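Long-range contact in conjugal transfer protein TRWB (Escherichia coli, PDB 1E9R), which probably couples the DNA-processing complex to the secretion channel in bacterial conjugation, forming a hexameric ring that resembles ring helicases and F1-ATPase: residues R280-I285 / R310-L315. Numbering follows the deposited sequence.
Sequences RLWLFI and RVVAGL
With CG anti to its own carbonyl carbon in both residues (chi1 -65° in W282, -61° in R310), the indole and the arginine chain rise from the same face of two parallel neighbouring strands. R310 crosses one face of the indole, its chain extended from CG to NE; CB lies over the six-membered ring, 3.7 Å from the centroid in a CH-pi contact, and CD lies 3.5 Å from W282 CE2, nearer the rim. W282 NE1 is hydrogen-bonded to D82. The guanidinium passes beyond the indole, its plane turned 67° from the ring. Over one face of that guanidinium comes the bent chain of R280, whose CD stands 3.3 Å from R310 NH2; the two like charges are close but not in contact, and the salt bridge of R310 NE with E52 probably eases their repulsion. At the indole edge, V312 CG2 meets W282 CZ3 at 3.6 Å, while V312 CB packs against F284 CD2 at 3.8 Å. An alanine in place of W282 would remove the indole face over R310 CB and CD, the edge against V312 and the bond to D82, and would probably leave the R310 methylenes less firmly placed. Five backbone hydrogen bonds join the strands in parallel register, alternating from R310 N to L281 O through to G314 N to I285 O (2.8 Å), the last three nearly along the C=O axis. On the other face L283 meets V311, and I285 CB lies 4.1 Å from A313 CB. The pair belongs to a beta-alpha-beta unit through helix 297-303, at the heart of the P-loop NTPase sheet: strand 83-89 flanks 281-285, strand 56-59 flanks 309-315, and helix 66-79 packs on F284 and V312 through L73.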
loop_
_atom_site.group_PDB
_atom_site.type_symbol
_atom_site.label_atom_id
_atom_site.label_comp_id
_atom_site.label_asym_id
_atom_site.label_seq_id
_atom_site.Cartn_x
_atom_site.Cartn_y
_atom_site.Cartn_z
ATOM N N ARG B 280 14.792 42.195 -4.557
ATOM C CA ARG B 280 15.326 40.892 -4.961
ATOM C C ARG B 280 15.933 40.226 -3.727
ATOM O O ARG B 280 16.944 40.703 -3.192
ATOM C CB ARG B 280 16.418 41.030 -6.025
ATOM C CG ARG B 280 15.961 41.465 -7.400
ATOM C CD ARG B 280 16.941 40.923 -8.430
ATOM N NE ARG B 280 17.834 41.907 -9.050
ATOM C CZ ARG B 280 18.531 42.845 -8.408
ATOM N NH1 ARG B 280 18.438 42.993 -7.097
ATOM N NH2 ARG B 280 19.314 43.665 -9.094
ATOM N N LEU B 281 15.321 39.129 -3.279
ATOM C CA LEU B 281 15.803 38.413 -2.103
ATOM C C LEU B 281 16.017 36.924 -2.377
ATOM O O LEU B 281 15.093 36.214 -2.775
ATOM C CB LEU B 281 14.806 38.573 -0.952
ATOM C CG LEU B 281 15.262 38.407 0.513
ATOM C CD1 LEU B 281 14.265 37.518 1.239
ATOM C CD2 LEU B 281 16.648 37.801 0.607
ATOM N N TRP B 282 17.240 36.453 -2.154
ATOM C CA TRP B 282 17.560 35.049 -2.378
ATOM C C TRP B 282 17.458 34.227 -1.101
ATOM O O TRP B 282 17.686 34.731 -0.003
ATOM C CB TRP B 282 18.982 34.886 -2.942
ATOM C CG TRP B 282 19.170 35.466 -4.302
ATOM C CD1 TRP B 282 19.363 36.780 -4.613
ATOM C CD2 TRP B 282 19.142 34.757 -5.553
ATOM N NE1 TRP B 282 19.456 36.934 -5.976
ATOM C CE2 TRP B 282 19.322 35.710 -6.576
ATOM C CE3 TRP B 282 18.978 33.408 -5.902
ATOM C CZ2 TRP B 282 19.344 35.362 -7.931
ATOM C CZ3 TRP B 282 18.999 33.061 -7.251
ATOM C CH2 TRP B 282 19.181 34.037 -8.248
ATOM N N LEU B 283 17.108 32.954 -1.265
ATOM C CA LEU B 283 17.021 32.020 -0.158
ATOM C C LEU B 283 17.796 30.799 -0.622
ATOM O O LEU B 283 17.362 30.085 -1.523
ATOM C CB LEU B 283 15.571 31.618 0.130
ATOM C CG LEU B 283 15.225 31.173 1.565
ATOM C CD1 LEU B 283 14.074 30.170 1.507
ATOM C CD2 LEU B 283 16.434 30.559 2.265
ATOM N N PHE B 284 18.954 30.574 -0.021
ATOM C CA PHE B 284 19.787 29.435 -0.370
ATOM C C PHE B 284 19.643 28.348 0.670
ATOM O O PHE B 284 19.953 28.575 1.840
ATOM C CB PHE B 284 21.252 29.866 -0.457
ATOM C CG PHE B 284 21.582 30.605 -1.711
ATOM C CD1 PHE B 284 21.312 31.965 -1.821
ATOM C CD2 PHE B 284 22.123 29.929 -2.807
ATOM C CE1 PHE B 284 21.572 32.646 -3.007
ATOM C CE2 PHE B 284 22.391 30.594 -4.001
ATOM C CZ PHE B 284 22.115 31.957 -4.103
ATOM N N ILE B 285 19.170 27.177 0.245
ATOM C CA ILE B 285 19.002 26.028 1.137
ATOM C C ILE B 285 19.964 24.942 0.687
ATOM O O ILE B 285 19.753 24.323 -0.348
ATOM C CB ILE B 285 17.580 25.465 1.065
ATOM C CG1 ILE B 285 16.573 26.569 1.389
ATOM C CG2 ILE B 285 17.434 24.291 2.021
ATOM C CD1 ILE B 285 15.134 26.128 1.300
ATOM N N ARG B 310 13.664 34.478 -4.569
ATOM C CA ARG B 310 14.383 33.598 -5.475
ATOM C C ARG B 310 14.995 32.515 -4.612
ATOM O O ARG B 310 15.899 32.790 -3.821
ATOM C CB ARG B 310 15.490 34.366 -6.193
ATOM C CG ARG B 310 14.976 35.510 -7.043
ATOM C CD ARG B 310 16.019 36.605 -7.166
ATOM N NE ARG B 310 15.830 37.417 -8.367
ATOM C CZ ARG B 310 14.784 38.201 -8.598
ATOM N NH1 ARG B 310 13.806 38.305 -7.702
ATOM N NH2 ARG B 310 14.726 38.892 -9.734
ATOM N N VAL B 311 14.503 31.287 -4.761
ATOM C CA VAL B 311 15.014 30.171 -3.968
ATOM C C VAL B 311 15.909 29.215 -4.752
ATOM O O VAL B 311 15.616 28.861 -5.895
ATOM C CB VAL B 311 13.854 29.350 -3.344
ATOM C CG1 VAL B 311 14.413 28.251 -2.430
ATOM C CG2 VAL B 311 12.916 30.285 -2.581
ATOM N N VAL B 312 17.010 28.813 -4.128
ATOM C CA VAL B 312 17.946 27.871 -4.729
ATOM C C VAL B 312 18.117 26.811 -3.664
ATOM O O VAL B 312 18.577 27.101 -2.561
ATOM C CB VAL B 312 19.311 28.522 -5.025
ATOM C CG1 VAL B 312 20.261 27.494 -5.610
ATOM C CG2 VAL B 312 19.132 29.689 -5.987
ATOM N N ALA B 313 17.729 25.585 -3.988
ATOM C CA ALA B 313 17.813 24.503 -3.019
ATOM C C ALA B 313 18.570 23.305 -3.545
ATOM O O ALA B 313 18.390 22.893 -4.685
ATOM C CB ALA B 313 16.399 24.079 -2.585
ATOM N N GLY B 314 19.436 22.756 -2.705
ATOM C CA GLY B 314 20.187 21.579 -3.089
ATOM C C GLY B 314 19.371 20.385 -2.629
ATOM O O GLY B 314 18.620 20.492 -1.652
ATOM N N LEU B 315 19.505 19.254 -3.321
ATOM C CA LEU B 315 18.767 18.041 -2.967
ATOM C C LEU B 315 19.613 16.840 -3.323
ATOM O O LEU B 315 19.770 16.544 -4.500
ATOM C CB LEU B 315 17.450 17.964 -3.745
ATOM C CG LEU B 315 16.558 16.753 -3.446
ATOM C CD1 LEU B 315 16.059 16.853 -2.011
ATOM C CD2 LEU B 315 15.381 16.702 -4.416
#